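Local coordinates for protein ferulic acid decarboxylase 1 (Candida dubliniensis, PDB 4ZAD) that probably catalyses the reversible decarboxylation of ferulic, p-coumaric and cinnamic acids to vinyl aromatics, using prenylated FMN and manganese, at residues F68-C73 with M318-P323; N53-D58 with K142-L147. All blocks are in the same frame, centred on the assembly; numbering follows the deposited sequence.

From the N terminus, strands 22-25 and 49-52 come first, and the loop leaving strand 49-52 supplies 53-58. The chain then runs through strand 69-71, on which 68-73 lies, before entering the Rift-related region, whose loop 142-147 turns back onto 53-58; contact 2 thereby closes a loop of 83 residues. After the large antiparallel sheet, 318-323 returns beside 68-73, and contact 1 closes a loop of 244 residues. The two loops cross, because the segments alternate along the chain. With centres about 12 Å apart, both contacts tie the N-terminal region to the Rift-related region, and they touch where Ile-70 CD1 packs 3.4 Å from Leu-55 CD1.

Contact 1 (F68-C73 with M318-P323); sequences FRILGC and MPISNP. With 4LU (1-deoxy-5-O-phosphono-1-(3,3,4,5-tetramethyl-9,11-dioxo-2,3,8,9,10,11-hexahydro-7H-quinolino[1,8-fg]pteridin-12-ium-7-y l)-D-ribitol), chain E.
Phe-68 has CG between its backbone N and carbonyl carbon (chi1 39°), and Met-318 has CG anti to its backbone N (chi1 -171°); from there the ring and the thioether end meet. Behind them lies a parallel pairing of strands 69-71 and 317-319 at one edge of a four-stranded mixed sheet, where strand 49-52 flanks strand 69-71 on its other side. The methionine chain then bends at chi3, bringing CE of Met-318 3.8 Å from CE1 of the Phe-68 ring. Its SD stands 4.9 Å from the ring centroid, close to the ring normal, in a Met-aromatic contact. Two backbone bonds grip Met-318: its N donates almost straight to Arg-69 O (2.8 Å), and its O accepts a more bent bond from Leu-71 N (2.9 Å). On the same sheet face as Met-318, Ile-70 presents CG2 to CG1 of Ile-320 at 3.5 Å, extending the apolar layer. Leu-71 and Pro-319 occupy the other face, where both pack on Phe-9 of helix 9-19.

Beyond the paired residues the backbones spread, and a water joins them by donating to Ile-320 O and accepting from Cys-73 N. Segment 318-323 carries on into the cofactor pocket, so the sheet edge leads directly to the prenylated flavin. The OG of Ser-321 bonds to Glu-329, while its CB lies 3.7 Å from C7M of the cofactor. Farther along, CG of Pro-323 touches the prenyl-derived methyl C12 at 3.5 Å.

Contact 2 (N53-D58 with K142-L147); sequences NNLKQD and KLPVPL
Pro-144 meets Leu-55 and Gln-57 through its ring carbons, with no hydrogen bond passing between the two segments. CD1 of Leu-55 lies 4.0 Å from Pro-144 CB, the two side chains crossing at about a right angle. The Gln-57 chain bends at chi2 (-82°), which turns CD back toward the proline, and OE1 of Gln-57 comes to 3.5 Å from Pro-144 CG. At the more open end, Asp-58 packs on the aliphatic part of Lys-142: Asp-58 OD1 is 3.3 Å from Lys-142 CD, and Asp-58 CB is equally near Lys-142 O. The charged ends are not in contact, since Asp-58 OD2 and Lys-142 NZ remain 4.6 Å apart, where some electrostatic attraction is still likely.

Partners farther out fix these polar groups. Gln-57 is held at both ends of its amide, NE2 donating to Leu-67 O and OE1 accepting from Asn-61 ND2, while Asp-58 OD1 takes the N-H of Glu-60. On the 142-147 side, a weak bond from Val-145 N to Leu-143 O closes the turn at Pro-144. Away from the annotated sites, the contact thus sets an inverse gamma turn of the Rift-related domain, centred on Pro-144, against the N-terminal-domain loop that follows strand 49-52.

Contact 1 (F68-C73 with M318-P323)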
# COMPACT_ATOMS: atom_id res chain seq x y z
N PHE A 68 34.16 -20.08 -2.33
CA PHE A 68 33.63 -19.71 -1.00
C PHE A 68 32.20 -20.25 -0.96
O PHE A 68 31.66 -20.68 -2.00
CB PHE A 68 33.65 -18.20 -0.76
CG PHE A 68 33.27 -17.40 -1.96
CD1 PHE A 68 31.95 -17.27 -2.33
CD2 PHE A 68 34.25 -16.79 -2.72
CE1 PHE A 68 31.59 -16.55 -3.46
CE2 PHE A 68 33.93 -16.07 -3.85
CZ PHE A 68 32.60 -15.94 -4.24
N ARG A 69 31.60 -20.27 0.23
CA ARG A 69 30.16 -20.51 0.39
C ARG A 69 29.46 -19.18 0.32
O ARG A 69 30.12 -18.15 0.41
CB ARG A 69 29.83 -21.12 1.76
CG ARG A 69 30.20 -22.61 1.92
CD ARG A 69 31.12 -22.88 3.13
NE ARG A 69 30.42 -22.99 4.41
CZ ARG A 69 30.99 -22.85 5.60
NH1 ARG A 69 32.27 -22.56 5.72
NH2 ARG A 69 30.27 -22.99 6.70
N ILE A 70 28.14 -19.19 0.21
CA ILE A 70 27.33 -17.96 0.25
C ILE A 70 26.26 -18.01 1.34
O ILE A 70 25.50 -18.97 1.42
CB ILE A 70 26.70 -17.64 -1.13
CG1 ILE A 70 27.81 -17.27 -2.13
CG2 ILE A 70 25.66 -16.47 -1.00
CD1 ILE A 70 27.33 -17.19 -3.57
N LEU A 71 26.22 -16.99 2.21
CA LEU A 71 25.05 -16.76 3.08
C LEU A 71 24.20 -15.75 2.35
O LEU A 71 24.71 -14.73 1.89
CB LEU A 71 25.45 -16.18 4.43
CG LEU A 71 24.28 -15.88 5.36
CD1 LEU A 71 23.48 -17.14 5.63
CD2 LEU A 71 24.73 -15.25 6.66
N GLY A 72 22.90 -16.02 2.24
CA GLY A 72 21.98 -15.09 1.59
C GLY A 72 20.91 -14.51 2.52
O GLY A 72 20.63 -15.05 3.57
N CYS A 73 20.30 -13.41 2.15
CA CYS A 73 19.27 -12.83 2.99
C CYS A 73 19.67 -12.43 4.40
O CYS A 73 18.86 -12.55 5.30
CB CYS A 73 18.11 -13.81 3.12
SG CYS A 73 17.47 -14.16 1.59
N MET A 318 30.62 -15.97 2.12
CA MET A 318 30.33 -14.66 1.67
C MET A 318 28.87 -14.27 1.83
O MET A 318 27.99 -14.90 1.25
CB MET A 318 30.75 -14.44 0.24
CG MET A 318 30.59 -12.97 -0.01
SD MET A 318 31.62 -12.34 -1.25
CE MET A 318 30.69 -12.96 -2.67
N PRO A 319 28.62 -13.17 2.56
CA PRO A 319 27.28 -12.66 2.52
C PRO A 319 27.01 -11.93 1.22
O PRO A 319 27.93 -11.46 0.54
CB PRO A 319 27.22 -11.73 3.70
CG PRO A 319 28.61 -11.27 3.88
CD PRO A 319 29.50 -12.34 3.39
N ILE A 320 25.72 -11.87 0.90
CA ILE A 320 25.23 -11.50 -0.42
C ILE A 320 23.90 -10.77 -0.19
O ILE A 320 23.18 -11.13 0.73
CB ILE A 320 25.12 -12.84 -1.27
CG1 ILE A 320 26.50 -13.19 -1.90
CG2 ILE A 320 23.99 -12.88 -2.30
CD1 ILE A 320 27.09 -12.14 -2.92
N SER A 321 23.64 -9.71 -0.96
CA SER A 321 22.30 -9.11 -1.12
C SER A 321 21.84 -9.03 -2.58
O SER A 321 22.57 -8.59 -3.47
CB SER A 321 22.21 -7.72 -0.50
OG SER A 321 20.96 -7.12 -0.78
N ASN A 322 20.60 -9.42 -2.81
CA ASN A 322 20.07 -9.58 -4.15
C ASN A 322 18.85 -8.72 -4.22
O ASN A 322 17.76 -9.17 -3.91
CB ASN A 322 19.75 -11.05 -4.39
CG ASN A 322 19.25 -11.33 -5.78
OD1 ASN A 322 19.53 -10.57 -6.72
ND2 ASN A 322 18.49 -12.42 -5.92
N PRO A 323 19.05 -7.46 -4.61
CA PRO A 323 18.02 -6.45 -4.49
C PRO A 323 16.93 -6.60 -5.52
O PRO A 323 17.19 -7.04 -6.63
CB PRO A 323 18.78 -5.14 -4.75
CG PRO A 323 20.17 -5.46 -4.56
CD PRO A 323 20.29 -6.84 -5.08
C9 4LU E . 23.42 -0.47 0.49
C8 4LU E . 23.35 -1.83 0.83
C7 4LU E . 23.53 -2.81 -0.15
C10 4LU E . 25.02 1.62 -2.10
C6 4LU E . 23.73 -2.37 -1.56
N3 4LU E . 26.28 2.34 -4.41
C2 4LU E . 26.26 3.19 -3.37
C13 4LU E . 25.35 -3.87 -2.45
C5 4LU E . 23.94 -3.35 -2.64
C1 4LU E . 24.11 -1.32 -4.12
O2 4LU E . 26.84 4.27 -3.51
N1 4LU E . 25.63 2.84 -2.23
C4 4LU E . 25.68 1.13 -4.34
O4 4LU E . 25.79 0.44 -5.38
C4A 4LU E . 25.03 0.74 -3.20
N5 4LU E . 24.01 -0.47 -3.14
C3 4LU E . 24.09 -2.70 -3.94
C12 4LU E . 22.97 -4.53 -2.64
C5A 4LU E . 23.75 -0.92 -1.86
C7M 4LU E . 23.48 -4.29 0.16
C8M 4LU E . 23.12 -2.16 2.28
C9A 4LU E . 23.78 -0.00 -0.78
N10 4LU E . 24.40 1.29 -0.93
C1' 4LU E . 23.95 2.44 -0.14
C2' 4LU E . 25.10 2.87 0.77
O2' 4LU E . 25.63 1.70 1.42
C3' 4LU E . 24.66 3.92 1.80
O3' 4LU E . 24.25 5.13 1.12
C4' 4LU E . 25.79 4.26 2.80
O4' 4LU E . 25.45 5.47 3.50
C5' 4LU E . 27.13 4.51 2.09
O5' 4LU E . 28.18 4.88 2.97
P 4LU E . 28.71 6.37 3.11
O2P 4LU E . 29.93 6.07 3.98
O3P 4LU E . 27.53 7.11 3.76
O1P 4LU E . 29.00 6.85 1.70
O HOH W 1 20.86 -12.43 -0.25

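Contact 2 (N53-D58 with K142-L147)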
# COMPACT_ATOMS: atom_id res chain seq x y z
N ASN A 53 26.29 -24.18 1.18
CA ASN A 53 27.55 -24.89 1.40
C ASN A 53 28.12 -25.55 0.13
O ASN A 53 29.31 -25.81 0.06
CB ASN A 53 27.39 -25.98 2.46
CG ASN A 53 26.98 -25.44 3.83
OD1 ASN A 53 26.30 -26.15 4.58
ND2 ASN A 53 27.42 -24.23 4.19
N ASN A 54 27.28 -25.82 -0.87
CA ASN A 54 27.73 -26.58 -2.05
C ASN A 54 27.36 -25.85 -3.31
O ASN A 54 26.35 -26.13 -3.91
CB ASN A 54 27.11 -28.00 -2.03
CG ASN A 54 27.67 -28.95 -3.13
OD1 ASN A 54 28.59 -28.62 -3.89
ND2 ASN A 54 27.10 -30.15 -3.18
N LEU A 55 28.19 -24.88 -3.67
CA LEU A 55 28.01 -24.10 -4.89
C LEU A 55 28.69 -24.83 -6.05
O LEU A 55 29.63 -25.62 -5.83
CB LEU A 55 28.61 -22.70 -4.69
CG LEU A 55 27.75 -21.66 -3.95
CD1 LEU A 55 28.52 -20.35 -3.77
CD2 LEU A 55 26.44 -21.40 -4.68
N LYS A 56 28.20 -24.61 -7.28
CA LYS A 56 28.79 -25.25 -8.45
C LYS A 56 30.04 -24.51 -8.80
O LYS A 56 29.98 -23.33 -9.15
CB LYS A 56 27.86 -25.27 -9.67
CG LYS A 56 28.47 -25.97 -10.94
CD LYS A 56 27.44 -26.12 -12.09
CE LYS A 56 28.05 -26.53 -13.46
NZ LYS A 56 28.17 -25.38 -14.47
N GLN A 57 31.17 -25.23 -8.76
CA GLN A 57 32.49 -24.63 -8.85
C GLN A 57 33.11 -24.76 -10.23
O GLN A 57 32.90 -25.75 -10.96
CB GLN A 57 33.41 -25.25 -7.80
CG GLN A 57 33.14 -24.73 -6.38
CD GLN A 57 33.83 -23.37 -6.09
OE1 GLN A 57 33.94 -22.49 -6.97
NE2 GLN A 57 34.26 -23.20 -4.84
N ASP A 58 33.85 -23.72 -10.60
CA ASP A 58 34.64 -23.71 -11.81
C ASP A 58 35.87 -24.59 -11.48
O ASP A 58 36.42 -24.49 -10.38
CB ASP A 58 35.02 -22.27 -12.18
CG ASP A 58 35.80 -22.19 -13.47
OD1 ASP A 58 36.99 -22.57 -13.48
OD2 ASP A 58 35.23 -21.75 -14.48
N LYS A 142 37.25 -17.32 -11.78
CA LYS A 142 37.07 -18.72 -11.40
C LYS A 142 36.30 -18.96 -10.10
O LYS A 142 35.84 -20.08 -9.83
CB LYS A 142 38.44 -19.43 -11.33
CG LYS A 142 39.30 -19.24 -12.61
CD LYS A 142 38.60 -19.76 -13.87
CE LYS A 142 39.45 -19.59 -15.12
NZ LYS A 142 38.67 -19.34 -16.38
N LEU A 143 36.11 -17.90 -9.32
CA LEU A 143 35.32 -17.99 -8.07
C LEU A 143 33.81 -18.09 -8.37
O LEU A 143 33.35 -17.64 -9.42
CB LEU A 143 35.65 -16.80 -7.17
CG LEU A 143 37.13 -16.68 -6.75
CD1 LEU A 143 37.36 -15.41 -5.91
CD2 LEU A 143 37.53 -17.91 -6.00
N PRO A 144 33.04 -18.66 -7.44
CA PRO A 144 31.61 -18.81 -7.63
C PRO A 144 30.86 -17.53 -7.25
O PRO A 144 30.11 -17.49 -6.25
CB PRO A 144 31.26 -19.94 -6.70
CG PRO A 144 32.20 -19.79 -5.59
CD PRO A 144 33.43 -19.12 -6.11
N VAL A 145 31.06 -16.51 -8.09
CA VAL A 145 30.44 -15.21 -7.97
C VAL A 145 29.14 -15.34 -8.72
O VAL A 145 29.12 -15.83 -9.85
CB VAL A 145 31.35 -14.12 -8.60
CG1 VAL A 145 30.69 -12.74 -8.60
CG2 VAL A 145 32.69 -14.09 -7.88
N PRO A 146 28.04 -14.96 -8.09
CA PRO A 146 26.73 -15.17 -8.70
C PRO A 146 26.37 -14.19 -9.80
O PRO A 146 26.83 -13.05 -9.77
CB PRO A 146 25.76 -14.97 -7.54
CG PRO A 146 26.48 -14.11 -6.57
CD PRO A 146 27.93 -14.44 -6.71
N LEU A 147 25.54 -14.64 -10.75
CA LEU A 147 24.80 -13.75 -11.63
C LEU A 147 23.37 -13.66 -11.06
O LEU A 147 22.48 -14.53 -11.28
CB LEU A 147 24.80 -14.26 -13.05
CG LEU A 147 24.23 -13.34 -14.13
CD1 LEU A 147 25.32 -12.45 -14.66
CD2 LEU A 147 23.61 -14.15 -15.26